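Local coordinates for protein transmembrane oligosaccharyl transferase (Archaeoglobus fulgidus, PDB 3WAJ) that is a membrane-embedded oligosaccharyl transferase of the STT3/AglB family, combining a zinc-binding helical N-terminal region with a C-terminal globular part, at residues G44-W49 against G554-A559; F71-Y76 against I566-Q571. One frame throughout, in Å; residues are numbered along the deposited sequence.

Interaction 1: residues G44-W49 against G554-A559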
ATOM      1  N   GLY A  44      -5.040   2.016  -9.584  1.00 30.97           N
ATOM      2  CA  GLY A  44      -5.226   1.033  -8.535  1.00 33.46           C
ATOM      3  C   GLY A  44      -4.653   1.444  -7.192  1.00 38.20           C
ATOM      4  O   GLY A  44      -3.855   2.395  -7.105  1.00 38.74           O
ATOM      5  N   GLY A  45      -5.070   0.719  -6.150  1.00 35.21           N
ATOM      6  CA  GLY A  45      -4.473   0.791  -4.823  1.00 28.16           C
ATOM      7  C   GLY A  45      -4.215   2.181  -4.261  1.00 35.92           C
ATOM      8  O   GLY A  45      -5.043   3.087  -4.407  1.00 34.72           O
ATOM      9  N   ASN A  46      -3.071   2.346  -3.598  1.00 35.22           N
ATOM     10  CA  ASN A  46      -2.693   3.643  -3.069  1.00 35.02           C
ATOM     11  C   ASN A  46      -1.438   4.178  -3.760  1.00 34.65           C
ATOM     12  O   ASN A  46      -1.400   5.325  -4.199  1.00 35.66           O
ATOM     13  CB  ASN A  46      -2.422   3.553  -1.569  1.00 33.98           C
ATOM     14  CG  ASN A  46      -3.529   2.869  -0.811  1.00 35.98           C
ATOM     15  OD1 ASN A  46      -4.713   3.168  -1.002  1.00 40.25           O
ATOM     16  ND2 ASN A  46      -3.150   1.956   0.085  1.00 35.43           N
ATOM     17  N   ASP A  47      -0.406   3.349  -3.826  1.00 37.68           N
ATOM     18  CA  ASP A  47       0.882   3.792  -4.361  1.00 42.05           C
ATOM     19  C   ASP A  47       0.888   4.339  -5.806  1.00 37.31           C
ATOM     20  O   ASP A  47       1.613   5.298  -6.086  1.00 33.80           O
ATOM     21  CB  ASP A  47       1.951   2.708  -4.160  1.00 41.82           C
ATOM     22  CG  ASP A  47       2.280   2.490  -2.693  1.00 43.24           C
ATOM     23  OD1 ASP A  47       2.042   3.430  -1.883  1.00 37.06           O
ATOM     24  OD2 ASP A  47       2.779   1.387  -2.354  1.00 43.40           O
ATOM     25  N   PRO A  48       0.075   3.757  -6.713  1.00 32.92           N
ATOM     26  CA  PRO A  48       0.001   4.392  -8.038  1.00 35.99           C
ATOM     27  C   PRO A  48      -0.493   5.837  -7.976  1.00 37.57           C
ATOM     28  O   PRO A  48      -0.106   6.636  -8.825  1.00 39.74           O
ATOM     29  CB  PRO A  48      -0.994   3.510  -8.801  1.00 33.96           C
ATOM     30  CG  PRO A  48      -0.865   2.151  -8.136  1.00 36.92           C
ATOM     31  CD  PRO A  48      -0.666   2.480  -6.671  1.00 29.75           C
ATOM     32  N   TRP A  49      -1.329   6.179  -7.002  1.00 36.11           N
ATOM     33  CA  TRP A  49      -1.730   7.578  -6.869  1.00 35.79           C
ATOM     34  C   TRP A  49      -0.559   8.491  -6.494  1.00 34.77           C
ATOM     35  O   TRP A  49      -0.531   9.665  -6.872  1.00 36.05           O
ATOM     36  CB  TRP A  49      -2.894   7.723  -5.888  1.00 28.93           C
ATOM     37  CG  TRP A  49      -4.119   7.051  -6.439  1.00 33.35           C
ATOM     38  CD1 TRP A  49      -4.434   5.724  -6.348  1.00 27.31           C
ATOM     39  CD2 TRP A  49      -5.168   7.661  -7.225  1.00 30.88           C
ATOM     40  NE1 TRP A  49      -5.619   5.474  -7.010  1.00 30.50           N
ATOM     41  CE2 TRP A  49      -6.088   6.643  -7.557  1.00 31.18           C
ATOM     42  CE3 TRP A  49      -5.407   8.957  -7.678  1.00 31.31           C
ATOM     43  CZ2 TRP A  49      -7.248   6.888  -8.313  1.00 30.38           C
ATOM     44  CZ3 TRP A  49      -6.570   9.206  -8.430  1.00 35.35           C
ATOM     45  CH2 TRP A  49      -7.472   8.173  -8.736  1.00 32.25           C
ATOM     46  N   GLY A 554      -3.918   8.362   2.712  1.00 28.94           N
ATOM     47  CA  GLY A 554      -3.055   9.523   2.515  1.00 23.49           C
ATOM     48  C   GLY A 554      -2.779   9.885   1.065  1.00 27.69           C
ATOM     49  O   GLY A 554      -2.863  11.062   0.664  1.00 30.09           O
ATOM     50  N   HIS A 555      -2.457   8.875   0.263  1.00 22.62           N
ATOM     51  CA  HIS A 555      -2.172   9.108  -1.150  1.00 26.73           C
ATOM     52  C   HIS A 555      -3.376   9.664  -1.925  1.00 33.66           C
ATOM     53  O   HIS A 555      -3.214  10.589  -2.741  1.00 36.72           O
ATOM     54  CB  HIS A 555      -1.543   7.865  -1.806  1.00 29.43           C
ATOM     55  CG  HIS A 555      -0.165   7.560  -1.296  1.00 31.72           C
ATOM     56  ND1 HIS A 555       0.593   8.477  -0.601  1.00 39.04           N
ATOM     57  CD2 HIS A 555       0.586   6.434  -1.378  1.00 27.40           C
ATOM     58  CE1 HIS A 555       1.759   7.931  -0.276  1.00 33.01           C
ATOM     59  NE2 HIS A 555       1.776   6.695  -0.743  1.00 30.94           N
ATOM     60  N   TRP A 556      -4.572   9.128  -1.662  1.00 36.00           N
ATOM     61  CA  TRP A 556      -5.796   9.652  -2.287  1.00 31.06           C
ATOM     62  C   TRP A 556      -6.068  11.104  -1.896  1.00 32.14           C
ATOM     63  O   TRP A 556      -6.422  11.925  -2.746  1.00 38.77           O
ATOM     64  CB  TRP A 556      -7.010   8.806  -1.904  1.00 26.54           C
ATOM     65  CG  TRP A 556      -6.927   7.378  -2.330  1.00 28.97           C
ATOM     66  CD1 TRP A 556      -6.031   6.819  -3.208  1.00 32.02           C
ATOM     67  CD2 TRP A 556      -7.787   6.313  -1.904  1.00 31.08           C
ATOM     68  NE1 TRP A 556      -6.295   5.468  -3.356  1.00 30.41           N
ATOM     69  CE2 TRP A 556      -7.362   5.136  -2.561  1.00 32.62           C
ATOM     70  CE3 TRP A 556      -8.878   6.242  -1.032  1.00 27.73           C
ATOM     71  CZ2 TRP A 556      -7.984   3.898  -2.351  1.00 31.30           C
ATOM     72  CZ3 TRP A 556      -9.496   5.020  -0.830  1.00 29.11           C
ATOM     73  CH2 TRP A 556      -9.040   3.860  -1.473  1.00 25.82           C
ATOM     74  N   ILE A 557      -5.916  11.409  -0.609  1.00 24.73           N
ATOM     75  CA  ILE A 557      -6.194  12.746  -0.106  1.00 23.96           C
ATOM     76  C   ILE A 557      -5.291  13.734  -0.815  1.00 29.07           C
ATOM     77  O   ILE A 557      -5.741  14.765  -1.301  1.00 32.55           O
ATOM     78  CB  ILE A 557      -5.999  12.842   1.425  1.00 26.90           C
ATOM     79  CG1 ILE A 557      -7.118  12.084   2.149  1.00 24.73           C
ATOM     80  CG2 ILE A 557      -6.013  14.294   1.882  1.00 27.63           C
ATOM     81  CD1 ILE A 557      -6.978  12.076   3.666  1.00 24.40           C
ATOM     82  N   GLU A 558      -4.011  13.399  -0.901  1.00 33.37           N
ATOM     83  CA  GLU A 558      -3.056  14.255  -1.589  1.00 32.43           C
ATOM     84  C   GLU A 558      -3.280  14.337  -3.107  1.00 30.29           C
ATOM     85  O   GLU A 558      -3.314  15.422  -3.666  1.00 27.34           O
ATOM     86  CB  GLU A 558      -1.641  13.762  -1.321  1.00 33.00           C
ATOM     87  CG  GLU A 558      -0.581  14.576  -2.036  1.00 34.18           C
ATOM     88  CD  GLU A 558       0.830  14.169  -1.594  1.00 41.54           C
ATOM     89  OE1 GLU A 558       0.964  13.109  -0.933  1.00 43.21           O
ATOM     90  OE2 GLU A 558       1.793  14.905  -1.904  1.00 34.81           O
ATOM     91  N   ALA A 559      -3.416  13.193  -3.774  1.00 26.70           N
ATOM     92  CA  ALA A 559      -3.535  13.198  -5.228  1.00 30.11           C
ATOM     93  C   ALA A 559      -4.906  13.676  -5.729  1.00 35.20           C
ATOM     94  O   ALA A 559      -4.997  14.236  -6.811  1.00 43.05           O
ATOM     95  CB  ALA A 559      -3.181  11.829  -5.814  1.00 29.54           C
TER
HETATM   96  O   HOH W   1      -4.155   6.511  -0.328  1.00 26.11           O
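Trp556 reaches from helix 554-561 to the turn leading into helix 47-60, where its NE1 donates a hydrogen bond to Gly45 O (2.9 Å, 153° at the hydrogen), with the acceptor close to the indole plane. The same NE1-CD1 edge lies over one face of Trp49, a T-shaped stack with planes 74° apart and Trp556 CD1 3.7 Å from Trp49 CD1. Trp49 NE1 is itself bonded to Leu43 O, which helps fix that indole. Beside it Ala559 CB sits 3.6 Å from Trp49 O and meets the CE3 edge of the ring, completing the tightly packed, largely aromatic part of the contact.

Toward Asn46 and Asp47, both partly exposed, the fit is looser and more polar. Asn46 OD1 lies 3.6 Å from Trp556 CZ2, and a water that accepts from Trp556 N (3.0 Å) donates weakly to Asn46 OD1. Asp47, a zinc ligand with Asp161 and His163, brings OD1 to within 3.4 Å of His555 CD2 at the imidazole edge.

Helix 554-561 begins at Gly554, the last residue of the WWDYG motif characteristic of STT3 proteins, and packs against the start of helix 47-60. Helix 501-513 adds Trp503, Tyr504 and Leu507 around the indoles, and Tyr524 of helix 517-524 touches Ala559.

Interaction 2: residues F71-Y76 against I566-Q571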
ATOM      1  N   PHE A  71       3.947  17.989   1.270  1.00 32.53           N
ATOM      2  CA  PHE A  71       2.504  17.936   1.045  1.00 36.57           C
ATOM      3  C   PHE A  71       1.906  16.698   1.721  1.00 44.28           C
ATOM      4  O   PHE A  71       0.688  16.600   1.906  1.00 50.71           O
ATOM      5  CB  PHE A  71       2.216  17.887  -0.442  1.00 35.45           C
ATOM      6  CG  PHE A  71       1.071  18.765  -0.888  1.00 39.94           C
ATOM      7  CD1 PHE A  71      -0.246  18.385  -0.659  1.00 28.37           C
ATOM      8  CD2 PHE A  71       1.316  19.938  -1.605  1.00 36.68           C
ATOM      9  CE1 PHE A  71      -1.287  19.162  -1.088  1.00 33.41           C
ATOM     10  CE2 PHE A  71       0.268  20.723  -2.046  1.00 35.88           C
ATOM     11  CZ  PHE A  71      -1.041  20.334  -1.781  1.00 37.40           C
ATOM     12  N   THR A  72       2.766  15.752   2.089  1.00 40.82           N
ATOM     13  CA  THR A  72       2.324  14.568   2.817  1.00 37.45           C
ATOM     14  C   THR A  72       2.954  14.474   4.210  1.00 39.61           C
ATOM     15  O   THR A  72       3.850  15.252   4.546  1.00 37.29           O
ATOM     16  CB  THR A  72       2.585  13.302   2.012  1.00 35.94           C
ATOM     17  OG1 THR A  72       1.824  12.228   2.570  1.00 29.53           O
ATOM     18  CG2 THR A  72       4.070  12.962   1.988  1.00 30.59           C
ATOM     19  N   TYR A  73       2.474  13.536   5.026  1.00 35.49           N
ATOM     20  CA  TYR A  73       2.947  13.427   6.412  1.00 32.74           C
ATOM     21  C   TYR A  73       2.931  14.805   7.106  1.00 33.99           C
ATOM     22  O   TYR A  73       3.907  15.238   7.738  1.00 38.87           O
ATOM     23  CB  TYR A  73       4.338  12.746   6.454  1.00 33.11           C
ATOM     24  CG  TYR A  73       4.915  12.519   7.843  1.00 32.73           C
ATOM     25  CD1 TYR A  73       4.089  12.388   8.961  1.00 31.09           C
ATOM     26  CD2 TYR A  73       6.289  12.454   8.035  1.00 33.27           C
ATOM     27  CE1 TYR A  73       4.618  12.200  10.224  1.00 37.22           C
ATOM     28  CE2 TYR A  73       6.838  12.278   9.303  1.00 37.17           C
ATOM     29  CZ  TYR A  73       5.999  12.149  10.392  1.00 42.52           C
ATOM     30  OH  TYR A  73       6.539  11.969  11.644  1.00 43.23           O
ATOM     31  N   TYR A  74       1.801  15.489   7.002  1.00 33.29           N
ATOM     32  CA  TYR A  74       1.661  16.823   7.569  1.00 35.66           C
ATOM     33  C   TYR A  74       1.724  16.807   9.101  1.00 39.67           C
ATOM     34  O   TYR A  74       1.129  15.947   9.749  1.00 40.41           O
ATOM     35  CB  TYR A  74       0.342  17.430   7.094  1.00 34.94           C
ATOM     36  CG  TYR A  74       0.147  18.875   7.483  1.00 36.42           C
ATOM     37  CD1 TYR A  74       0.687  19.907   6.720  1.00 30.60           C
ATOM     38  CD2 TYR A  74      -0.610  19.209   8.593  1.00 25.89           C
ATOM     39  CE1 TYR A  74       0.484  21.244   7.073  1.00 26.72           C
ATOM     40  CE2 TYR A  74      -0.810  20.531   8.957  1.00 29.29           C
ATOM     41  CZ  TYR A  74      -0.261  21.547   8.195  1.00 31.36           C
ATOM     42  OH  TYR A  74      -0.483  22.872   8.559  1.00 32.42           O
ATOM     43  N   PRO A  75       2.421  17.787   9.691  1.00 35.54           N
ATOM     44  CA  PRO A  75       3.111  18.882   9.006  1.00 30.45           C
ATOM     45  C   PRO A  75       4.616  18.696   8.965  1.00 34.63           C
ATOM     46  O   PRO A  75       5.338  19.682   9.174  1.00 35.58           O
ATOM     47  CB  PRO A  75       2.822  20.063   9.927  1.00 27.76           C
ATOM     48  CG  PRO A  75       2.973  19.398  11.327  1.00 29.34           C
ATOM     49  CD  PRO A  75       2.425  17.968  11.156  1.00 27.49           C
ATOM     50  N   TYR A  76       5.093  17.481   8.722  1.00 35.01           N
ATOM     51  CA  TYR A  76       6.543  17.252   8.692  1.00 34.59           C
ATOM     52  C   TYR A  76       7.086  17.091   7.277  1.00 32.26           C
ATOM     53  O   TYR A  76       8.172  17.570   6.957  1.00 35.55           O
ATOM     54  CB  TYR A  76       6.915  16.016   9.531  1.00 34.52           C
ATOM     55  CG  TYR A  76       6.446  16.107  10.962  1.00 36.16           C
ATOM     56  CD1 TYR A  76       7.217  16.756  11.929  1.00 38.97           C
ATOM     57  CD2 TYR A  76       5.236  15.545  11.358  1.00 33.95           C
ATOM     58  CE1 TYR A  76       6.786  16.841  13.253  1.00 36.69           C
ATOM     59  CE2 TYR A  76       4.796  15.635  12.690  1.00 33.28           C
ATOM     60  CZ  TYR A  76       5.586  16.281  13.617  1.00 35.67           C
ATOM     61  OH  TYR A  76       5.176  16.369  14.914  1.00 45.95           O
ATOM     62  N   ILE A 566      -2.241  14.033   7.358  1.00 32.44           N
ATOM     63  CA  ILE A 566      -1.407  13.789   8.531  1.00 29.41           C
ATOM     64  C   ILE A 566      -0.685  12.426   8.404  1.00 34.61           C
ATOM     65  O   ILE A 566       0.470  12.262   8.826  1.00 31.40           O
ATOM     66  CB  ILE A 566      -2.304  13.830   9.795  1.00 32.83           C
ATOM     67  CG1 ILE A 566      -2.251  15.215  10.437  1.00 32.96           C
ATOM     68  CG2 ILE A 566      -1.977  12.692  10.792  1.00 29.64           C
ATOM     69  CD1 ILE A 566      -3.069  16.283   9.687  1.00 35.93           C
ATOM     70  N   ALA A 567      -1.372  11.452   7.809  1.00 32.13           N
ATOM     71  CA  ALA A 567      -0.836  10.098   7.725  1.00 33.38           C
ATOM     72  C   ALA A 567      -0.818   9.533   6.289  1.00 38.31           C
ATOM     73  O   ALA A 567      -1.635   9.925   5.450  1.00 41.20           O
ATOM     74  CB  ALA A 567      -1.577   9.164   8.686  1.00 23.62           C
ATOM     75  N   ASN A 568       0.072   8.559   6.074  1.00 31.67           N
ATOM     76  CA  ASN A 568       0.567   8.110   4.769  1.00 34.24           C
ATOM     77  C   ASN A 568       0.485   6.611   4.626  1.00 33.37           C
ATOM     78  O   ASN A 568       0.635   5.886   5.615  1.00 33.11           O
ATOM     79  CB  ASN A 568       2.107   8.325   4.713  1.00 54.18           C
ATOM     80  CG  ASN A 568       2.490   9.601   4.063  1.00 59.33           C
ATOM     81  OD1 ASN A 568       1.713  10.163   3.298  1.00 71.34           O
ATOM     82  ND2 ASN A 568       3.694  10.081   4.354  1.00 60.12           N
ATOM     83  N   PRO A 569       0.393   6.127   3.382  1.00 33.31           N
ATOM     84  CA  PRO A 569       0.598   4.692   3.145  1.00 34.78           C
ATOM     85  C   PRO A 569       2.066   4.236   3.235  1.00 38.40           C
ATOM     86  O   PRO A 569       2.322   3.053   3.020  1.00 46.13           O
ATOM     87  CB  PRO A 569       0.015   4.490   1.739  1.00 34.30           C
ATOM     88  CG  PRO A 569      -1.010   5.624   1.609  1.00 33.38           C
ATOM     89  CD  PRO A 569      -0.292   6.780   2.251  1.00 35.96           C
ATOM     90  N   PHE A 570       2.999   5.145   3.532  1.00 37.78           N
ATOM     91  CA  PHE A 570       4.349   4.754   3.984  1.00 33.83           C
ATOM     92  C   PHE A 570       4.367   4.563   5.491  1.00 38.39           C
ATOM     93  O   PHE A 570       5.439   4.415   6.071  1.00 46.73           O
ATOM     94  CB  PHE A 570       5.394   5.833   3.665  1.00 28.97           C
ATOM     95  CG  PHE A 570       5.353   6.305   2.251  1.00 34.08           C
ATOM     96  CD1 PHE A 570       5.328   5.399   1.206  1.00 40.43           C
ATOM     97  CD2 PHE A 570       5.299   7.655   1.965  1.00 37.15           C
ATOM     98  CE1 PHE A 570       5.261   5.835  -0.103  1.00 43.47           C
ATOM     99  CE2 PHE A 570       5.223   8.100   0.656  1.00 35.99           C
ATOM    100  CZ  PHE A 570       5.210   7.192  -0.373  1.00 37.66           C
ATOM    101  N   GLN A 571       3.181   4.619   6.107  1.00 40.56           N
ATOM    102  CA  GLN A 571       2.988   4.504   7.559  1.00 36.74           C
ATOM    103  C   GLN A 571       3.597   5.637   8.383  1.00 40.07           C
ATOM    104  O   GLN A 571       3.932   5.448   9.553  1.00 44.92           O
ATOM    105  CB  GLN A 571       3.418   3.120   8.072  1.00 36.28           C
ATOM    106  CG  GLN A 571       2.591   1.971   7.452  1.00 42.93           C
ATOM    107  CD  GLN A 571       3.113   0.584   7.811  1.00 53.91           C
ATOM    108  OE1 GLN A 571       4.105   0.439   8.527  1.00 62.74           O
ATOM    109  NE2 GLN A 571       2.441  -0.440   7.311  1.00 55.46           N
TER
HETATM  110  O   HOH W   2       1.550  13.540  11.160  1.00 39.29           O
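Tyr74 and Ile566 bring two irregular segments together backbone to backbone, their CA atoms 4.4 Å apart and Ile566 CA directing a C-H...O contact at Tyr74 O (3.5 Å, 155° at the hydrogen). A water completes this junction by donating to both carbonyls, at 2.8 Å from Tyr74 O and 2.9 Å from Ile566 O, so the two acceptors share a bridge in a buried setting. Segment 71-76 turns sharply here: Tyr76 N bonds to Tyr73 O, and the peptide between Tyr74 and Pro75 is cis, with Pro75 CB over the centre of the Tyr74 ring.

Tyr74 CG stands anti to the backbone N (chi1 -173°). The ring's edge meets Ile566, CD2 lying 4.0 Å from the isoleucine CD1, and its hydroxyl end leads away to hydrogen bonds with Thr544 and Asn604. Tyr73 likewise turns a ring edge, here toward the Ile566 carbonyl, with CD1 3.6 Å from O, while its CB rests 3.5 Å from Asn568 ND2. The Asn568 side chain crosses that of Thr72 at about a right angle, its ND2 3.7 Å from Thr72 CG2. The modelled approach of the threonine hydroxyl to the amide oxygen is too short to be trusted. Asn568 also opens a type I beta turn that ends at Gln571.

Segment 566-571 leaves strand 564-565, an outer strand of the mixed sheet: the Tyr74 backbone is hydrogen-bonded to that of Pro565, and Ile566 to Val547 of the adjacent strand 546-548. Ser78 of strand 78-79 packs against Thr72, Tyr73 and Asn568, and helix 554-561 touches Thr72 through Glu558.

The segments alternate along the chain, 44-49 and 71-76 in the N-terminal STT3 part, then 554-559 and 566-571 in the AglB core part, and each contact joins regions about 500 residues apart. Their centres lie 12 Å from each other. Helix 554-561 and the loop after strand 564-565 follow closely in sequence. The two contacts also touch: Glu558 of interaction 1 packs on Phe71 and Thr72 of interaction 2, while His555 meets Pro569 and, edge-to-face, Phe570. They thus form one continuous interface between the N-terminal region and the core region, with the zinc site beside interaction 1 and the zinc ion about 13 Å from the Asn568 side chain.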